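Long-range contacts in arginyl-trna synthetase (Thermus thermophilus, PDB 1IQ0), which probably joins L-arginine to its cognate tRNA at the expense of ATP: residues 3-8 against 65-70; 34-39 against 80-85. One frame throughout, in Å; residues are numbered along the deposited sequence.

Interaction 1 (3-8 against 65-70); sequences RRALEE and PEFVEE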
loop_
_atom_site.group_PDB
_atom_site.type_symbol
_atom_site.label_atom_id
_atom_site.label_comp_id
_atom_site.label_asym_id
_atom_site.label_seq_id
_atom_site.Cartn_x
_atom_site.Cartn_y
_atom_site.Cartn_z
ATOM N N ARG A 3 4.626 22.656 -5.880
ATOM C CA ARG A 3 4.806 22.014 -7.178
ATOM C C ARG A 3 3.501 21.870 -7.950
ATOM O O ARG A 3 3.467 22.123 -9.151
ATOM C CB ARG A 3 5.453 20.641 -7.011
ATOM C CG ARG A 3 6.906 20.704 -6.606
ATOM C CD ARG A 3 7.491 19.319 -6.433
ATOM N NE ARG A 3 7.451 18.539 -7.665
ATOM C CZ ARG A 3 8.022 17.346 -7.805
ATOM N NH1 ARG A 3 8.676 16.798 -6.790
ATOM N NH2 ARG A 3 7.944 16.704 -8.959
ATOM N N ARG A 4 2.435 21.468 -7.263
ATOM C CA ARG A 4 1.136 21.299 -7.906
ATOM C C ARG A 4 0.565 22.654 -8.293
ATOM O O ARG A 4 -0.085 22.789 -9.335
ATOM C CB ARG A 4 0.156 20.568 -6.977
ATOM C CG ARG A 4 0.367 19.052 -6.887
ATOM C CD ARG A 4 0.117 18.373 -8.229
ATOM N NE ARG A 4 0.483 16.955 -8.234
ATOM C CZ ARG A 4 -0.272 15.969 -7.755
ATOM N NH1 ARG A 4 -1.457 16.226 -7.220
ATOM N NH2 ARG A 4 0.161 14.717 -7.820
ATOM N N ALA A 5 0.806 23.655 -7.452
ATOM C CA ALA A 5 0.323 25.002 -7.725
ATOM C C ALA A 5 0.989 25.483 -9.011
ATOM O O ALA A 5 0.385 26.202 -9.812
ATOM C CB ALA A 5 0.671 25.928 -6.570
ATOM N N LEU A 6 2.231 25.060 -9.212
ATOM C CA LEU A 6 2.975 25.446 -10.400
ATOM C C LEU A 6 2.429 24.729 -11.638
ATOM O O LEU A 6 2.330 25.322 -12.710
ATOM C CB LEU A 6 4.458 25.130 -10.212
ATOM C CG LEU A 6 5.417 25.524 -11.338
ATOM C CD1 LEU A 6 5.170 26.971 -11.785
ATOM C CD2 LEU A 6 6.851 25.349 -10.836
ATOM N N GLU A 7 2.068 23.459 -11.487
ATOM C CA GLU A 7 1.522 22.701 -12.604
ATOM C C GLU A 7 0.146 23.256 -12.955
ATOM O O GLU A 7 -0.229 23.300 -14.122
ATOM C CB GLU A 7 1.407 21.216 -12.247
ATOM C CG GLU A 7 2.706 20.613 -11.753
ATOM C CD GLU A 7 2.621 19.116 -11.532
ATOM O OE1 GLU A 7 1.584 18.648 -11.014
ATOM O OE2 GLU A 7 3.602 18.415 -11.866
ATOM N N GLU A 8 -0.602 23.680 -11.943
ATOM C CA GLU A 8 -1.928 24.238 -12.176
ATOM C C GLU A 8 -1.817 25.520 -12.992
ATOM O O GLU A 8 -2.553 25.717 -13.957
ATOM C CB GLU A 8 -2.626 24.533 -10.846
ATOM C CG GLU A 8 -3.988 25.201 -10.997
ATOM C CD GLU A 8 -4.916 24.436 -11.930
ATOM O OE1 GLU A 8 -5.156 23.235 -11.683
ATOM O OE2 GLU A 8 -5.409 25.037 -12.907
ATOM N N PRO A 65 3.705 32.553 -10.565
ATOM C CA PRO A 65 3.162 32.531 -9.203
ATOM C C PRO A 65 4.149 33.385 -8.402
ATOM O O PRO A 65 5.320 33.481 -8.783
ATOM C CB PRO A 65 3.241 31.056 -8.824
ATOM C CG PRO A 65 3.073 30.357 -10.148
ATOM C CD PRO A 65 3.942 31.188 -11.067
ATOM N N GLU A 66 3.699 34.004 -7.312
ATOM C CA GLU A 66 4.581 34.864 -6.522
ATOM C C GLU A 66 5.826 34.175 -5.967
ATOM O O GLU A 66 6.786 34.846 -5.594
ATOM C CB GLU A 66 3.801 35.537 -5.372
ATOM C CG GLU A 66 3.248 34.607 -4.288
ATOM C CD GLU A 66 4.318 34.093 -3.333
ATOM O OE1 GLU A 66 5.163 34.901 -2.889
ATOM O OE2 GLU A 66 4.308 32.884 -3.015
ATOM N N PHE A 67 5.826 32.845 -5.922
ATOM C CA PHE A 67 6.978 32.127 -5.391
ATOM C C PHE A 67 8.035 31.804 -6.440
ATOM O O PHE A 67 9.093 31.267 -6.112
ATOM C CB PHE A 67 6.528 30.846 -4.663
ATOM C CG PHE A 67 5.694 29.913 -5.504
ATOM C CD1 PHE A 67 6.278 29.134 -6.497
ATOM C CD2 PHE A 67 4.320 29.808 -5.292
ATOM C CE1 PHE A 67 5.507 28.258 -7.270
ATOM C CE2 PHE A 67 3.538 28.937 -6.058
ATOM C CZ PHE A 67 4.137 28.159 -7.050
ATOM N N VAL A 68 7.760 32.141 -7.697
ATOM C CA VAL A 68 8.720 31.887 -8.772
ATOM C C VAL A 68 9.536 33.140 -9.092
ATOM O O VAL A 68 8.989 34.195 -9.420
ATOM C CB VAL A 68 8.023 31.397 -10.061
ATOM C CG1 VAL A 68 9.046 31.255 -11.190
ATOM C CG2 VAL A 68 7.354 30.050 -9.803
ATOM N N GLU A 69 10.852 33.005 -8.987
ATOM C CA GLU A 69 11.778 34.102 -9.242
ATOM C C GLU A 69 11.891 34.403 -10.732
ATOM O O GLU A 69 11.793 35.557 -11.149
ATOM C CB GLU A 69 13.162 33.741 -8.691
ATOM C CG GLU A 69 14.238 34.811 -8.858
ATOM C CD GLU A 69 14.266 35.802 -7.710
ATOM O OE1 GLU A 69 13.382 36.682 -7.646
ATOM O OE2 GLU A 69 15.176 35.691 -6.862
ATOM N N GLU A 70 12.095 33.358 -11.526
ATOM C CA GLU A 70 12.253 33.511 -12.968
ATOM C C GLU A 70 12.031 32.195 -13.712
ATOM O O GLU A 70 12.342 31.112 -13.200
ATOM C CB GLU A 70 13.658 34.041 -13.266
ATOM C CG GLU A 70 14.048 34.045 -14.732
ATOM C CD GLU A 70 15.493 34.463 -14.940
ATOM O OE1 GLU A 70 15.839 35.605 -14.575
ATOM O OE2 GLU A 70 16.284 33.651 -15.464
#

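Interaction 2 (34-39 against 80-85); sequences GDYGVP and FRLRTE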
loop_
_atom_site.group_PDB
_atom_site.type_symbol
_atom_site.label_atom_id
_atom_site.label_comp_id
_atom_site.label_asym_id
_atom_site.label_seq_id
_atom_site.Cartn_x
_atom_site.Cartn_y
_atom_site.Cartn_z
ATOM N N GLY A 34 17.688 26.565 -12.515
ATOM C CA GLY A 34 16.435 26.393 -11.804
ATOM C C GLY A 34 16.269 25.226 -10.848
ATOM O O GLY A 34 17.147 24.380 -10.695
ATOM N N ASP A 35 15.105 25.184 -10.208
ATOM C CA ASP A 35 14.785 24.145 -9.249
ATOM C C ASP A 35 13.815 23.129 -9.829
ATOM O O ASP A 35 13.922 21.928 -9.560
ATOM C CB ASP A 35 14.180 24.779 -8.002
ATOM C CG ASP A 35 15.073 25.855 -7.414
ATOM O OD1 ASP A 35 16.263 25.568 -7.175
ATOM O OD2 ASP A 35 14.593 26.982 -7.189
ATOM N N TYR A 36 12.867 23.624 -10.622
ATOM C CA TYR A 36 11.855 22.783 -11.247
ATOM C C TYR A 36 11.758 23.043 -12.742
ATOM O O TYR A 36 12.009 24.150 -13.213
ATOM C CB TYR A 36 10.486 23.033 -10.611
ATOM C CG TYR A 36 10.390 22.595 -9.169
ATOM C CD1 TYR A 36 10.275 23.527 -8.141
ATOM C CD2 TYR A 36 10.425 21.246 -8.834
ATOM C CE1 TYR A 36 10.201 23.121 -6.806
ATOM C CE2 TYR A 36 10.352 20.832 -7.511
ATOM C CZ TYR A 36 10.239 21.774 -6.502
ATOM O OH TYR A 36 10.167 21.357 -5.194
ATOM N N GLY A 37 11.383 22.014 -13.486
ATOM C CA GLY A 37 11.257 22.158 -14.919
ATOM C C GLY A 37 10.157 21.290 -15.490
ATOM O O GLY A 37 9.733 20.301 -14.887
ATOM N N VAL A 38 9.685 21.671 -16.666
ATOM C CA VAL A 38 8.643 20.927 -17.337
ATOM C C VAL A 38 9.129 20.620 -18.750
ATOM O O VAL A 38 9.679 21.490 -19.431
ATOM C CB VAL A 38 7.334 21.737 -17.390
ATOM C CG1 VAL A 38 7.539 23.015 -18.195
ATOM C CG2 VAL A 38 6.229 20.889 -17.982
ATOM N N PRO A 39 8.962 19.368 -19.199
ATOM C CA PRO A 39 9.395 18.973 -20.541
ATOM C C PRO A 39 8.332 19.318 -21.586
ATOM O O PRO A 39 7.138 19.182 -21.324
ATOM C CB PRO A 39 9.584 17.470 -20.398
ATOM C CG PRO A 39 8.426 17.104 -19.505
ATOM C CD PRO A 39 8.444 18.208 -18.449
ATOM N N PHE A 80 12.155 26.610 -13.797
ATOM C CA PHE A 80 11.752 27.660 -12.882
ATOM C C PHE A 80 12.683 27.767 -11.684
ATOM O O PHE A 80 12.961 26.774 -11.003
ATOM C CB PHE A 80 10.327 27.415 -12.375
ATOM C CG PHE A 80 9.316 27.245 -13.465
ATOM C CD1 PHE A 80 9.161 26.017 -14.101
ATOM C CD2 PHE A 80 8.529 28.318 -13.872
ATOM C CE1 PHE A 80 8.230 25.858 -15.132
ATOM C CE2 PHE A 80 7.595 28.173 -14.901
ATOM C CZ PHE A 80 7.445 26.940 -15.533
ATOM N N ARG A 81 13.166 28.975 -11.434
ATOM C CA ARG A 81 14.024 29.219 -10.293
ATOM C C ARG A 81 13.098 29.851 -9.261
ATOM O O ARG A 81 12.440 30.851 -9.545
ATOM C CB ARG A 81 15.170 30.165 -10.668
ATOM C CG ARG A 81 16.136 30.477 -9.517
ATOM C CD ARG A 81 17.533 30.803 -10.041
ATOM N NE ARG A 81 17.485 31.641 -11.238
ATOM C CZ ARG A 81 17.169 32.931 -11.244
ATOM N NH1 ARG A 81 16.876 33.554 -10.110
ATOM N NH2 ARG A 81 17.126 33.594 -12.393
ATOM N N LEU A 82 13.033 29.252 -8.075
ATOM C CA LEU A 82 12.164 29.739 -7.017
ATOM C C LEU A 82 12.788 30.855 -6.195
ATOM O O LEU A 82 14.008 30.972 -6.112
ATOM C CB LEU A 82 11.783 28.582 -6.083
ATOM C CG LEU A 82 11.079 27.374 -6.722
ATOM C CD1 LEU A 82 10.751 26.343 -5.652
ATOM C CD2 LEU A 82 9.801 27.827 -7.435
ATOM N N ARG A 83 11.946 31.692 -5.601
ATOM C CA ARG A 83 12.459 32.747 -4.744
ATOM C C ARG A 83 12.849 32.012 -3.464
ATOM O O ARG A 83 12.033 31.309 -2.862
ATOM C CB ARG A 83 11.387 33.796 -4.439
ATOM C CG ARG A 83 10.934 34.610 -5.640
ATOM C CD ARG A 83 10.206 35.859 -5.180
ATOM N NE ARG A 83 9.180 35.544 -4.193
ATOM C CZ ARG A 83 8.507 36.452 -3.492
ATOM N NH1 ARG A 83 8.750 37.746 -3.670
ATOM N NH2 ARG A 83 7.596 36.062 -2.607
ATOM N N THR A 84 14.100 32.159 -3.060
ATOM C CA THR A 84 14.586 31.481 -1.867
ATOM C C THR A 84 13.677 31.646 -0.649
ATOM O O THR A 84 13.364 30.667 0.025
ATOM C CB THR A 84 16.008 31.948 -1.555
ATOM O OG1 THR A 84 16.847 31.605 -2.667
ATOM C CG2 THR A 84 16.545 31.274 -0.288
ATOM N N GLU A 85 13.238 32.872 -0.383
ATOM C CA GLU A 85 12.365 33.136 0.756
ATOM C C GLU A 85 11.071 32.326 0.684
ATOM O O GLU A 85 10.682 31.672 1.659
ATOM C CB GLU A 85 12.021 34.622 0.824
ATOM C CG GLU A 85 11.091 34.975 1.971
ATOM C CD GLU A 85 10.582 36.400 1.893
ATOM O OE1 GLU A 85 9.848 36.819 2.812
ATOM O OE2 GLU A 85 10.912 37.102 0.912
#

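Interaction 1 (3-8 against 65-70)
In the alpha+beta N-terminal domain of arginyl-tRNA synthetase, the first helix rests on the turn that leads into edge strand 68-74 of a small antiparallel sheet, with A5 and L6 meeting P65, F67 and V68. No hydrogen bond passes between the two segments; the contact is apolar and modest, burying 168 Å² in all. P65 to V68 form a type I beta turn, closed by V68 N giving a hydrogen bond to P65 O at 3.0 Å. The turn brings all three of its touching side chains round to the helix. F67 has CG set between its own backbone N and carbonyl carbon (chi1 56°), and its ring reaches the helix edge first. CZ of F67 lies 4.1 Å from A5 CB, and the same CZ is 4.2 Å from L6 N, both helix atoms lying near the plane of the ring. One face of the phenyl group is taken by its own turn: P65 CB sits 3.4 Å above the plane of the F67 ring, offset toward the rim. On L6 it is the methyl CD1 that touches both the turn and the strand. That methyl lies 4.3 Å from P65 CG, a loose van der Waals approach. Beyond the pair, F80 on strand 77-82 also packs against L6 and V68, while L82 packs against F67, which ties the contact into the domain core. On the helix itself R4 and E7 pair; R3 also forms a salt bridge with D511, and R4 one with E514. On the strand side, L6 CD1 meets V68 CG2 at 4.3 Å.

Interaction 2 (34-39 against 80-85)
A classic beta bulge opens the pairing of strand 36-39 with strand 77-82 in the antiparallel sheet of the N-terminal domain: D35 and Y36 both face F80. The carbonyl O of F80 accepts two N-H groups, D35 N at 2.8 Å, tilted 33° from the carbonyl plane, and Y36 N at 3.2 Å, in that plane and almost straight. F80 N returns a bond to Y36 O, modelled so short that its exact length is doubtful. The D35 carboxylate adds a side-chain bond: OD2 takes L82 N at 2.9 Å on its anti side. R503 also forms a salt bridge to this oxygen, so a main-chain N-H and a guanidinium share it, which would be expected to stabilise its negative charge. Just before the bulge, G34 CA comes within 4.0 Å of R81 CA and 3.6 Å of F80 O; at its phi of 115° and psi of 178° a CB would crowd the preceding carbonyl O. The F80 ring turns its edge to the partner strand, with V38 CG1 4.2 Å from F80 CE1. Y36, whose OH is hydrogen-bonded to D511, crosses L82 obliquely, and its ring edge at CE1 touches L82 CD1 at 3.5 Å.

In the fold
The centres of interactions 1 and 2 are about 8 Å apart, and their segments alternate along the chain: 3-8, 34-39, 65-70, 80-85. Strand 77-82 lies between 36-39 and 68-74, so the sheet carries one contact into the other; E69 N probably bonds to R81 O, and E66 and R83 form a salt bridge. Helix 3-15 closes the arrangement, with R3 packing on Y36. Both contact centres lie about 30 Å from the centre of the chain, within the N-terminal domain. R3 and Y36 both meet D511, and D35 meets R503, so this domain is also joined to the helical anticodon-binding region that follows the catalytic part.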